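Local coordinates for protein angiotensin-converting enzyme (Anopheles gambiae, PDB 6S1Z) that probably cleaves dipeptides from the carboxyl end of peptides as a zinc metallopeptidase of the angiotensin-converting enzyme family, held here with the inhibitor fosinoprilat, at residues P433-L438 / V492-Y497; H384-D389 / F498-I503; Y95-A100 / A182-F187; Q24-T29 / A60-A65. All coordinates share one frame; numbering follows the deposited sequence.

Interaction 1: residues P433-L438 / V492-Y497. With KS8 (fosinoprilat), chain C.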
# COMPACT_ATOMS: atom_id res chain seq x y z
N PRO A 433 -5.30 -10.41 -3.38
CA PRO A 433 -5.56 -11.35 -2.28
C PRO A 433 -4.79 -11.00 -1.02
O PRO A 433 -5.34 -11.09 0.09
CB PRO A 433 -5.13 -12.71 -2.85
CG PRO A 433 -5.15 -12.52 -4.34
CD PRO A 433 -4.78 -11.10 -4.57
N PHE A 434 -3.53 -10.61 -1.15
CA PHE A 434 -2.73 -10.22 0.01
C PHE A 434 -3.41 -9.09 0.78
O PHE A 434 -3.71 -9.23 1.97
CB PHE A 434 -1.32 -9.82 -0.43
CG PHE A 434 -0.47 -9.30 0.69
CD1 PHE A 434 -0.46 -7.95 1.01
CD2 PHE A 434 0.33 -10.16 1.42
CE1 PHE A 434 0.33 -7.48 2.04
CE2 PHE A 434 1.13 -9.69 2.45
CZ PHE A 434 1.12 -8.35 2.76
N ALA A 435 -3.65 -7.97 0.11
CA ALA A 435 -4.28 -6.83 0.77
C ALA A 435 -5.62 -7.21 1.39
O ALA A 435 -6.02 -6.63 2.41
CB ALA A 435 -4.46 -5.68 -0.22
N TYR A 436 -6.32 -8.18 0.80
CA TYR A 436 -7.62 -8.57 1.32
C TYR A 436 -7.49 -9.30 2.65
O TYR A 436 -8.26 -9.03 3.58
CB TYR A 436 -8.34 -9.46 0.29
CG TYR A 436 -9.62 -10.08 0.80
CD1 TYR A 436 -10.71 -9.30 1.17
CD2 TYR A 436 -9.75 -11.46 0.89
CE1 TYR A 436 -11.88 -9.87 1.62
CE2 TYR A 436 -10.92 -12.04 1.35
CZ TYR A 436 -11.99 -11.24 1.71
OH TYR A 436 -13.15 -11.82 2.16
N THR A 437 -6.53 -10.21 2.77
CA THR A 437 -6.40 -11.00 3.99
C THR A 437 -5.97 -10.14 5.17
O THR A 437 -6.38 -10.42 6.31
CB THR A 437 -5.40 -12.14 3.79
OG1 THR A 437 -4.13 -11.60 3.40
CG2 THR A 437 -5.90 -13.10 2.71
N LEU A 438 -5.16 -9.11 4.94
CA LEU A 438 -4.64 -8.31 6.05
C LEU A 438 -5.78 -7.72 6.88
O LEU A 438 -5.90 -8.01 8.08
CB LEU A 438 -3.74 -7.19 5.51
CG LEU A 438 -2.35 -7.62 5.02
CD1 LEU A 438 -1.58 -6.40 4.53
CD2 LEU A 438 -1.57 -8.34 6.11
N VAL A 492 -2.24 0.88 10.54
CA VAL A 492 -2.58 1.56 9.29
C VAL A 492 -3.45 0.61 8.47
O VAL A 492 -2.99 -0.47 8.08
CB VAL A 492 -1.32 1.96 8.50
CG1 VAL A 492 -1.70 2.77 7.27
CG2 VAL A 492 -0.35 2.74 9.39
N GLU A 493 -4.69 1.02 8.22
CA GLU A 493 -5.60 0.21 7.42
C GLU A 493 -4.98 -0.14 6.08
O GLU A 493 -4.37 0.71 5.42
CB GLU A 493 -6.93 0.95 7.22
CG GLU A 493 -7.68 0.55 5.95
CD GLU A 493 -9.07 1.15 5.88
OE1 GLU A 493 -9.59 1.59 6.93
OE2 GLU A 493 -9.64 1.19 4.77
N TYR A 494 -5.15 -1.40 5.67
CA TYR A 494 -4.59 -1.88 4.42
C TYR A 494 -5.63 -2.13 3.34
O TYR A 494 -5.26 -2.31 2.17
CB TYR A 494 -3.80 -3.18 4.65
CG TYR A 494 -2.62 -3.33 3.73
CD1 TYR A 494 -2.77 -3.86 2.45
CD2 TYR A 494 -1.35 -2.95 4.13
CE1 TYR A 494 -1.68 -4.00 1.61
CE2 TYR A 494 -0.26 -3.08 3.29
CZ TYR A 494 -0.43 -3.61 2.03
OH TYR A 494 0.66 -3.74 1.20
N LEU A 495 -6.92 -2.15 3.68
CA LEU A 495 -7.95 -2.30 2.66
C LEU A 495 -7.84 -1.20 1.61
O LEU A 495 -8.20 -1.42 0.44
CB LEU A 495 -9.34 -2.27 3.29
CG LEU A 495 -10.50 -2.57 2.34
CD1 LEU A 495 -10.48 -4.04 1.93
CD2 LEU A 495 -11.83 -2.20 2.98
N ARG A 496 -7.35 -0.02 2.00
CA ARG A 496 -7.08 1.04 1.04
C ARG A 496 -6.26 0.53 -0.13
O ARG A 496 -6.56 0.84 -1.29
CB ARG A 496 -6.36 2.19 1.74
CG ARG A 496 -5.07 1.78 2.43
CD ARG A 496 -4.56 2.87 3.35
NE ARG A 496 -5.51 3.16 4.42
CZ ARG A 496 -5.28 4.02 5.41
NH1 ARG A 496 -4.13 4.67 5.48
NH2 ARG A 496 -6.21 4.22 6.34
N TYR A 497 -5.22 -0.26 0.15
CA TYR A 497 -4.39 -0.80 -0.92
C TYR A 497 -5.17 -1.76 -1.80
O TYR A 497 -4.93 -1.83 -3.01
CB TYR A 497 -3.17 -1.50 -0.33
CG TYR A 497 -2.25 -0.57 0.42
CD1 TYR A 497 -2.45 -0.30 1.76
CD2 TYR A 497 -1.18 0.05 -0.22
CE1 TYR A 497 -1.62 0.55 2.45
CE2 TYR A 497 -0.34 0.91 0.46
CZ TYR A 497 -0.57 1.16 1.79
OH TYR A 497 0.27 2.01 2.48
C04 KS8 C . 2.82 4.54 3.45
C05 KS8 C . 1.48 4.94 4.20
C06 KS8 C . 1.69 5.11 5.76
C07 KS8 C . 1.75 6.58 6.19
C08 KS8 C . 1.96 6.73 7.77
C09 KS8 C . 0.87 6.70 8.62
C10 KS8 C . 1.06 6.84 9.99
C11 KS8 C . 2.36 7.00 10.52
C12 KS8 C . 3.44 7.03 9.67
C13 KS8 C . 3.25 6.90 8.29
C14 KS8 C . 3.70 3.07 1.01
C15 KS8 C . 3.08 1.65 1.26
C18 KS8 C . 4.13 0.58 -0.80
C19 KS8 C . 3.52 -0.46 -1.81
C20 KS8 C . 2.55 -1.30 -0.91
C21 KS8 C . 2.83 -0.95 0.40
C22 KS8 C . 3.87 -1.86 1.01
C25 KS8 C . 2.78 0.18 -2.92
C26 KS8 C . 3.73 1.09 -3.73
C27 KS8 C . 4.68 0.33 -4.67
C28 KS8 C . 3.89 -0.54 -5.62
C29 KS8 C . 3.05 -1.55 -4.82
C30 KS8 C . 2.11 -0.86 -3.83
N17 KS8 C . 3.37 0.52 0.30
O01 KS8 C . 1.18 3.98 1.35
O03 KS8 C . 2.89 5.74 0.91
O16 KS8 C . 2.39 1.47 2.20
O23 KS8 C . 5.08 -1.84 0.59
O24 KS8 C . 3.57 -2.61 1.91
P02 KS8 C . 2.57 4.38 1.62
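Leu438 and Tyr494 meet by a CH-pi contact. The methyl CD1 of Leu438 sits almost straight over the ring face, 3.4 Å from the centroid of the Tyr494 ring and 13° off its normal. The opposite face of that ring is taken by Tyr497, whose CD1 lies over the centre. The Tyr494 ring is thus held between a leucine methyl and a second tyrosine.

The aromatic contact is an offset edge-to-face pair of Phe434 and Tyr494, with centroids 5.8 Å apart and planes at 76°. The Phe434 edge, at CE1, meets the CZ-OH end of Tyr494 rather than the ring centre. Phe434 has CG anti to the backbone N (chi1 175°), and this carries CE1 there.

Apolar packing fills in the rest. Ala435 CB comes to the edge of the Tyr494 ring, 3.6 Å from Tyr494 CD1. It also lies 4.4 Å from Tyr497 CB, where helix 495-514 begins.

No hydrogen bond joins the two segments. The polar anchors lie outside them: Asp439 accepts from the backbone N of both Tyr494 and Leu495. Tyr494 OH donates to fosinoprilat, with 3.2 Å between Tyr494 OH and KS8 O24, a carboxylate oxygen. Lys485 and Gln255 also bond to the inhibitor. Tyr497 OH lies near the phosphinate, but its modelled place is doubtful.

The contact is therefore a buried apolar socket behind a polar tip. Packing by Leu438, Ala435, Phe434 and Tyr497 probably fixes the place of the whole Tyr494 ring, and so of the hydroxyl that donates to the inhibitor.

Interaction 2: residues H384-D389 / F498-I503. With ZN (zinc ion), chain D; KS8 (fosinoprilat), chain C.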
# COMPACT_ATOMS: atom_id res chain seq x y z
N HIS A 384 -6.76 7.62 -2.26
CA HIS A 384 -5.43 8.12 -1.92
C HIS A 384 -4.35 7.20 -2.46
O HIS A 384 -3.46 7.63 -3.20
CB HIS A 384 -5.31 8.26 -0.40
CG HIS A 384 -4.89 9.63 0.05
ND1 HIS A 384 -3.95 10.37 -0.62
CD2 HIS A 384 -5.30 10.38 1.10
CE1 HIS A 384 -3.78 11.53 -0.00
NE2 HIS A 384 -4.59 11.56 1.04
N GLU A 385 -4.40 5.92 -2.09
CA GLU A 385 -3.38 4.97 -2.53
C GLU A 385 -3.40 4.80 -4.04
O GLU A 385 -2.36 4.54 -4.65
CB GLU A 385 -3.58 3.61 -1.86
CG GLU A 385 -3.97 3.65 -0.38
CD GLU A 385 -2.94 4.35 0.49
OE1 GLU A 385 -3.29 5.38 1.11
OE2 GLU A 385 -1.79 3.86 0.56
N ALA A 386 -4.57 4.95 -4.66
CA ALA A 386 -4.71 4.61 -6.07
C ALA A 386 -4.02 5.63 -6.97
O ALA A 386 -3.43 5.26 -7.99
CB ALA A 386 -6.20 4.51 -6.44
N VAL A 387 -4.07 6.91 -6.59
CA VAL A 387 -3.60 7.98 -7.48
C VAL A 387 -2.23 7.64 -8.05
O VAL A 387 -2.05 7.57 -9.27
CB VAL A 387 -3.56 9.32 -6.73
CG1 VAL A 387 -3.09 10.43 -7.66
CG2 VAL A 387 -4.93 9.65 -6.15
N GLY A 388 -1.25 7.41 -7.18
CA GLY A 388 0.10 7.16 -7.65
C GLY A 388 0.20 5.94 -8.54
O GLY A 388 0.88 5.97 -9.57
N ASP A 389 -0.48 4.85 -8.17
CA ASP A 389 -0.39 3.62 -8.94
C ASP A 389 -1.03 3.77 -10.32
O ASP A 389 -0.64 3.07 -11.26
CB ASP A 389 -1.04 2.47 -8.18
CG ASP A 389 -0.24 2.05 -6.96
OD1 ASP A 389 1.00 2.21 -6.97
OD2 ASP A 389 -0.85 1.57 -5.98
N PHE A 498 -6.11 -2.51 -1.22
CA PHE A 498 -6.95 -3.40 -2.02
C PHE A 498 -7.89 -2.59 -2.90
O PHE A 498 -7.90 -2.75 -4.13
CB PHE A 498 -7.73 -4.34 -1.11
CG PHE A 498 -8.74 -5.18 -1.85
CD1 PHE A 498 -8.36 -6.37 -2.45
CD2 PHE A 498 -10.05 -4.77 -1.95
CE1 PHE A 498 -9.28 -7.14 -3.13
CE2 PHE A 498 -10.98 -5.54 -2.63
CZ PHE A 498 -10.59 -6.72 -3.22
N VAL A 499 -8.70 -1.72 -2.29
CA VAL A 499 -9.62 -0.89 -3.05
C VAL A 499 -8.87 -0.16 -4.17
O VAL A 499 -9.39 -0.00 -5.28
CB VAL A 499 -10.34 0.10 -2.12
CG1 VAL A 499 -11.25 1.02 -2.92
CG2 VAL A 499 -11.14 -0.65 -1.07
N SER A 500 -7.65 0.28 -3.88
CA SER A 500 -6.84 0.95 -4.89
C SER A 500 -6.68 0.08 -6.13
O SER A 500 -7.00 0.50 -7.25
CB SER A 500 -5.47 1.30 -4.30
OG SER A 500 -4.53 1.58 -5.31
N TYR A 501 -6.18 -1.14 -5.95
CA TYR A 501 -5.93 -2.03 -7.08
C TYR A 501 -7.20 -2.43 -7.81
O TYR A 501 -7.12 -3.09 -8.85
CB TYR A 501 -5.19 -3.28 -6.60
CG TYR A 501 -3.69 -3.09 -6.54
CD1 TYR A 501 -3.12 -2.15 -5.69
CD2 TYR A 501 -2.84 -3.84 -7.33
CE1 TYR A 501 -1.76 -1.97 -5.63
CE2 TYR A 501 -1.47 -3.67 -7.28
CZ TYR A 501 -0.94 -2.73 -6.43
OH TYR A 501 0.43 -2.56 -6.39
N VAL A 502 -8.37 -2.06 -7.30
CA VAL A 502 -9.63 -2.24 -8.01
C VAL A 502 -10.05 -0.97 -8.73
O VAL A 502 -10.38 -1.00 -9.92
CB VAL A 502 -10.73 -2.71 -7.03
CG1 VAL A 502 -12.08 -2.80 -7.73
CG2 VAL A 502 -10.36 -4.05 -6.42
N ILE A 503 -10.03 0.16 -8.03
CA ILE A 503 -10.46 1.41 -8.64
C ILE A 503 -9.39 1.99 -9.56
O ILE A 503 -9.71 2.63 -10.56
CB ILE A 503 -10.86 2.43 -7.55
CG1 ILE A 503 -9.63 2.87 -6.75
CG2 ILE A 503 -11.92 1.84 -6.64
CD1 ILE A 503 -9.96 3.82 -5.61
ZN ZN D . -0.19 4.78 -0.14
C04 KS8 C . 2.82 4.54 3.45
C05 KS8 C . 1.48 4.94 4.20
C06 KS8 C . 1.69 5.11 5.76
C07 KS8 C . 1.75 6.58 6.19
C08 KS8 C . 1.96 6.73 7.77
C09 KS8 C . 0.87 6.70 8.62
C10 KS8 C . 1.06 6.84 9.99
C11 KS8 C . 2.36 7.00 10.52
C12 KS8 C . 3.44 7.03 9.67
C13 KS8 C . 3.25 6.90 8.29
C14 KS8 C . 3.70 3.07 1.01
C15 KS8 C . 3.08 1.65 1.26
C18 KS8 C . 4.13 0.58 -0.80
C19 KS8 C . 3.52 -0.46 -1.81
C20 KS8 C . 2.55 -1.30 -0.91
C21 KS8 C . 2.83 -0.95 0.40
C22 KS8 C . 3.87 -1.86 1.01
C25 KS8 C . 2.78 0.18 -2.92
C26 KS8 C . 3.73 1.09 -3.73
C27 KS8 C . 4.68 0.33 -4.67
C28 KS8 C . 3.89 -0.54 -5.62
C29 KS8 C . 3.05 -1.55 -4.82
C30 KS8 C . 2.11 -0.86 -3.83
N17 KS8 C . 3.37 0.52 0.30
O01 KS8 C . 1.18 3.98 1.35
O03 KS8 C . 2.89 5.74 0.91
O16 KS8 C . 2.39 1.47 2.20
O23 KS8 C . 5.08 -1.84 0.59
O24 KS8 C . 3.57 -2.61 1.91
P02 KS8 C . 2.57 4.38 1.62
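Ser500 and Ala386 meet at the crossing of two helices beside the zinc site. Glu385 on helix 381-396 binds the zinc ion with His357 and His361, an arrangement consistent with the HExxH motif and third glutamate of a gluzincin. Segments 384-389 and 498-503, of helices 381-396 and 495-514, approach to 8.0 Å between axes at an angle of 49°. Small residues allow a closer local approach: the CA atoms of Ala386 and Ser500 are 4.4 Å apart.

Ser500 points its side chain at the backbone of the other helix. Its OG is anti to the backbone N, which lays Ser500 OG 3.1 Å from Ala386 CA. The hydroxyl has its hydrogen-bond partner in Gln504, one turn further along its own helix. On the flank of Ala386 CB, Ile503 comes in with CG1 and CD1.

Asp389 and Tyr501 meet at the other end. Asp389 OD2 approaches Tyr501 CE1 to 3.7 Å, with carboxylate and ring planes 69° apart. The CB of Tyr501 points away from helix 381-396, yet the end of its side chain comes back to this contact and to the inhibitor. There Tyr501 OH lies 3.2 Å from KS8 C29 of the cyclohexyl group.

Glu385 starts toward Ser500, with Glu385 CB 3.9 Å from Ser500 CB. The chain then bends at chi2 (-60°) and leads the carboxylate away to the metal. Glu385 OE2 binds the zinc ion at 2.0 Å, and the phosphinate oxygen KS8 O01 binds the same ion at 2.2 Å.

Interaction 3: residues Y95-A100 / A182-F187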
# COMPACT_ATOMS: atom_id res chain seq x y z
N TYR A 95 -9.34 8.18 18.20
CA TYR A 95 -8.86 7.71 19.49
C TYR A 95 -8.99 8.78 20.57
O TYR A 95 -8.69 8.50 21.74
CB TYR A 95 -7.41 7.25 19.38
CG TYR A 95 -7.17 6.14 18.38
CD1 TYR A 95 -8.20 5.30 17.98
CD2 TYR A 95 -5.90 5.93 17.84
CE1 TYR A 95 -7.98 4.29 17.06
CE2 TYR A 95 -5.68 4.91 16.93
CZ TYR A 95 -6.72 4.10 16.54
OH TYR A 95 -6.50 3.09 15.63
N ALA A 96 -9.41 9.99 20.21
CA ALA A 96 -9.53 11.08 21.17
C ALA A 96 -10.67 10.89 22.16
O ALA A 96 -10.81 11.71 23.07
CB ALA A 96 -9.72 12.41 20.42
N ALA A 97 -11.48 9.85 22.00
CA ALA A 97 -12.58 9.61 22.93
C ALA A 97 -12.10 9.01 24.25
O ALA A 97 -12.85 9.06 25.24
CB ALA A 97 -13.61 8.68 22.29
N LEU A 98 -10.89 8.46 24.29
CA LEU A 98 -10.36 7.87 25.50
C LEU A 98 -9.79 8.95 26.42
O LEU A 98 -9.41 10.03 25.96
CB LEU A 98 -9.27 6.86 25.16
CG LEU A 98 -9.72 5.59 24.43
CD1 LEU A 98 -8.53 4.90 23.79
CD2 LEU A 98 -10.43 4.66 25.40
N PRO A 99 -9.73 8.69 27.72
CA PRO A 99 -9.07 9.64 28.63
C PRO A 99 -7.61 9.82 28.25
O PRO A 99 -7.00 8.99 27.56
CB PRO A 99 -9.22 8.98 30.01
CG PRO A 99 -9.51 7.55 29.74
CD PRO A 99 -10.26 7.52 28.44
N ALA A 100 -7.04 10.94 28.70
CA ALA A 100 -5.67 11.28 28.33
C ALA A 100 -4.70 10.16 28.71
O ALA A 100 -3.74 9.90 27.98
CB ALA A 100 -5.26 12.59 28.99
N ALA A 182 -13.24 2.59 19.73
CA ALA A 182 -14.36 2.31 18.84
C ALA A 182 -15.69 2.41 19.57
O ALA A 182 -16.67 2.92 19.03
CB ALA A 182 -14.20 0.93 18.20
N LEU A 183 -15.74 1.93 20.82
CA LEU A 183 -16.97 2.00 21.59
C LEU A 183 -17.32 3.44 21.95
O LEU A 183 -18.44 3.90 21.70
CB LEU A 183 -16.86 1.14 22.85
CG LEU A 183 -16.63 -0.36 22.66
CD1 LEU A 183 -16.80 -1.09 23.99
CD2 LEU A 183 -17.57 -0.94 21.61
N ARG A 184 -16.37 4.16 22.54
CA ARG A 184 -16.62 5.55 22.91
C ARG A 184 -16.98 6.40 21.70
O ARG A 184 -17.63 7.44 21.86
CB ARG A 184 -15.39 6.14 23.61
CG ARG A 184 -14.95 5.36 24.85
CD ARG A 184 -13.77 6.02 25.54
NE ARG A 184 -14.16 6.77 26.73
CZ ARG A 184 -14.13 6.30 27.98
NH1 ARG A 184 -13.72 5.06 28.22
NH2 ARG A 184 -14.52 7.07 28.99
N ASN A 185 -16.59 5.99 20.50
CA ASN A 185 -17.03 6.63 19.27
C ASN A 185 -18.38 6.10 18.78
O ASN A 185 -18.81 6.48 17.68
CB ASN A 185 -15.97 6.43 18.17
CG ASN A 185 -14.97 7.57 18.12
OD1 ASN A 185 -13.95 7.55 18.80
ND2 ASN A 185 -15.26 8.57 17.29
N ASN A 186 -19.04 5.26 19.56
CA ASN A 186 -20.32 4.65 19.19
C ASN A 186 -20.17 3.78 17.94
O ASN A 186 -20.66 4.10 16.85
CB ASN A 186 -21.40 5.73 19.00
CG ASN A 186 -21.81 6.38 20.30
OD1 ASN A 186 -21.53 5.87 21.39
ND2 ASN A 186 -22.49 7.52 20.20
N PHE A 187 -19.47 2.66 18.13
CA PHE A 187 -19.31 1.66 17.09
C PHE A 187 -19.16 0.29 17.74
O PHE A 187 -18.88 0.18 18.94
CB PHE A 187 -18.11 1.96 16.19
CG PHE A 187 -18.34 3.09 15.23
CD1 PHE A 187 -19.21 2.93 14.15
CD2 PHE A 187 -17.69 4.30 15.39
CE1 PHE A 187 -19.42 3.97 13.27
CE2 PHE A 187 -17.90 5.33 14.50
CZ PHE A 187 -18.77 5.17 13.44
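Ala97 and Arg184 form the centre of this surface contact. Their methyl and methylene carbons meet head on, with Ala97 CB 3.4 Å from Arg184 CB. The arginine chain then runs along the loop. Arg184 CD packs 3.6 Å from Leu98 CD2, and the two side chains cross at about a right angle. Further out, the guanidinium lies with one face against Pro99. Pro99 CD sits over the centre of that face, 4.1 Å from Arg184 CZ. Arg184 NE passes 3.0 Å from Ala97 O. Asn185 adds a lighter contact from its side-chain end to Ala97 CB.

The bend of the arginine at chi3 (102°) brings one face of the guanidinium over Pro99 CD. Before it, the chain is extended at chi2 and reaches past Ala97.

The motif is a loop packed on a helix end. Tyr95 to Leu98 form a type I beta turn, closed by a weak backbone bond from Leu98 N to Tyr95 O. The turn presents Ala97 to the last turn of helix 168-184. Pro99 follows as the N-cap residue of helix 100-118. Asn185 is the first residue to leave helical geometry after helix 168-184.

Outer partners fix the loop. Tyr95 OH is hydrogen-bonded to Asp491, and Leu98 also packs on Gln180 and Ala181 of helix 168-184. Leu98 O accepts from Lys64 NZ of helix 46-68.

Interaction 4: residues Q24-T29 / A60-A65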
# COMPACT_ATOMS: atom_id res chain seq x y z
N GLN A 24 -9.57 26.55 11.73
CA GLN A 24 -8.16 26.86 11.87
C GLN A 24 -7.61 26.34 13.19
O GLN A 24 -6.65 25.57 13.23
CB GLN A 24 -7.94 28.37 11.74
CG GLN A 24 -8.52 28.97 10.46
CD GLN A 24 -7.96 28.33 9.20
OE1 GLN A 24 -6.90 27.70 9.23
NE2 GLN A 24 -8.68 28.48 8.09
N ARG A 25 -8.23 26.76 14.31
CA ARG A 25 -7.76 26.34 15.62
C ARG A 25 -7.58 24.83 15.70
O ARG A 25 -6.63 24.34 16.32
CB ARG A 25 -8.75 26.81 16.70
CG ARG A 25 -8.35 26.43 18.12
CD ARG A 25 -9.21 27.16 19.15
NE ARG A 25 -10.62 26.83 19.03
CZ ARG A 25 -11.22 25.84 19.69
NH1 ARG A 25 -12.52 25.62 19.52
NH2 ARG A 25 -10.54 25.07 20.53
N TYR A 26 -8.48 24.07 15.07
CA TYR A 26 -8.33 22.62 14.98
C TYR A 26 -7.30 22.21 13.93
O TYR A 26 -6.73 21.12 14.03
CB TYR A 26 -9.68 21.98 14.67
CG TYR A 26 -9.71 20.46 14.75
CD1 TYR A 26 -9.31 19.68 13.68
CD2 TYR A 26 -10.15 19.82 15.90
CE1 TYR A 26 -9.34 18.30 13.75
CE2 TYR A 26 -10.18 18.44 15.98
CZ TYR A 26 -9.78 17.69 14.90
OH TYR A 26 -9.81 16.31 14.98
N GLN A 27 -7.06 23.07 12.93
CA GLN A 27 -6.12 22.74 11.86
C GLN A 27 -4.67 23.01 12.27
O GLN A 27 -3.76 22.36 11.75
CB GLN A 27 -6.46 23.55 10.60
CG GLN A 27 -5.47 23.38 9.46
CD GLN A 27 -5.88 24.17 8.22
OE1 GLN A 27 -7.05 24.51 8.05
NE2 GLN A 27 -4.91 24.45 7.36
N GLN A 28 -4.44 23.96 13.17
CA GLN A 28 -3.07 24.27 13.57
C GLN A 28 -2.48 23.15 14.40
O GLN A 28 -1.38 22.66 14.11
CB GLN A 28 -3.04 25.59 14.35
CG GLN A 28 -3.78 26.74 13.67
CD GLN A 28 -3.59 26.76 12.17
OE1 GLN A 28 -4.56 26.73 11.41
NE2 GLN A 28 -2.34 26.82 11.73
N THR A 29 -3.19 22.71 15.45
CA THR A 29 -2.69 21.62 16.28
C THR A 29 -2.53 20.33 15.49
O THR A 29 -1.77 19.45 15.91
CB THR A 29 -3.61 21.40 17.48
OG1 THR A 29 -4.97 21.29 17.03
CG2 THR A 29 -3.49 22.56 18.46
N ALA A 60 -5.59 15.98 21.24
CA ALA A 60 -6.78 15.32 21.75
C ALA A 60 -7.60 16.26 22.61
O ALA A 60 -8.84 16.28 22.54
CB ALA A 60 -6.39 14.07 22.53
N GLU A 61 -6.93 17.06 23.44
CA GLU A 61 -7.63 18.07 24.23
C GLU A 61 -8.41 19.03 23.34
O GLU A 61 -9.48 19.50 23.73
CB GLU A 61 -6.63 18.84 25.10
CG GLU A 61 -5.87 17.96 26.09
CD GLU A 61 -4.66 18.66 26.68
OE1 GLU A 61 -4.39 19.82 26.31
OE2 GLU A 61 -3.96 18.03 27.51
N VAL A 62 -7.90 19.31 22.14
CA VAL A 62 -8.59 20.21 21.22
C VAL A 62 -9.80 19.51 20.61
O VAL A 62 -10.92 20.04 20.61
CB VAL A 62 -7.63 20.72 20.14
CG1 VAL A 62 -8.37 21.60 19.14
CG2 VAL A 62 -6.48 21.49 20.77
N ALA A 63 -9.59 18.30 20.07
CA ALA A 63 -10.69 17.58 19.45
C ALA A 63 -11.81 17.30 20.45
O ALA A 63 -13.00 17.41 20.11
CB ALA A 63 -10.18 16.27 18.85
N LYS A 64 -11.46 16.95 21.68
CA LYS A 64 -12.47 16.71 22.70
C LYS A 64 -13.35 17.93 22.90
O LYS A 64 -14.58 17.81 23.03
CB LYS A 64 -11.81 16.31 24.02
CG LYS A 64 -11.17 14.92 24.03
CD LYS A 64 -10.43 14.66 25.33
CE LYS A 64 -9.72 13.31 25.31
NZ LYS A 64 -8.95 13.08 26.56
N ALA A 65 -12.75 19.12 22.93
CA ALA A 65 -13.52 20.35 23.12
C ALA A 65 -14.25 20.78 21.85
O ALA A 65 -15.35 21.33 21.93
CB ALA A 65 -12.61 21.47 23.60
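Segments 24-29 and 60-65 are antiparallel helices, with axes 9.9 Å apart and N-to-C directions at 157°. Tyr26 CA and Val62 CA are the closest such pair, 6.7 Å apart.

Val62 and Thr29 point at each other across the gap. Val62 CG2 lies 3.9 Å from Thr29 CG2, methyl against methyl. Val62 CG1 lies between Thr29 OG1 and Tyr26 CD2, 4.1 Å from Tyr26 CD2. The Tyr26 ring extends across to the second helix with CG anti to the backbone N (chi1 -171°). Ala63 CB meets this ring at its edge, near the ring plane, 3.6 Å from Tyr26 CE2. Arg25 NH2 comes within 4.3 Å of Val62 CG1. The contact is mostly apolar, with no hydrogen bond between the segments.

Arg25 makes a salt bridge to Glu69, just past the end of helix 46-68. The Tyr26 ring has an edge-to-face partner in Phe59, one turn before Val62's neighbour Ala63. This pair of helices, 12-42 and 46-68, forms an antiparallel hairpin near the start of the chain. Tyr26 also touches Leu90 and Val373, so the hairpin rests on loops that follow helix 82-89 and helix 349-368.

Interactions 1 and 2 form the active-site pair. They share helix 495-514, their centres are 11 Å apart, and both touch fosinoprilat. Ala435 CB packs 3.6 Å from Phe498 CB, which joins the two contacts directly. Tyr497 of interaction 1 also comes close to the zinc ligand Glu385 of interaction 2, though the modelled place of its hydroxyl is less sure. Along the chain, interaction 1 is nested inside the loop closed by interaction 2. Interactions 3 and 4 lie toward the outside, with centres 24 to 30 Å from those of the active-site pair. They join each other through Lys64, with Lys64 NZ 3.1 Å from Leu98 O; their own centres are about 16 Å apart.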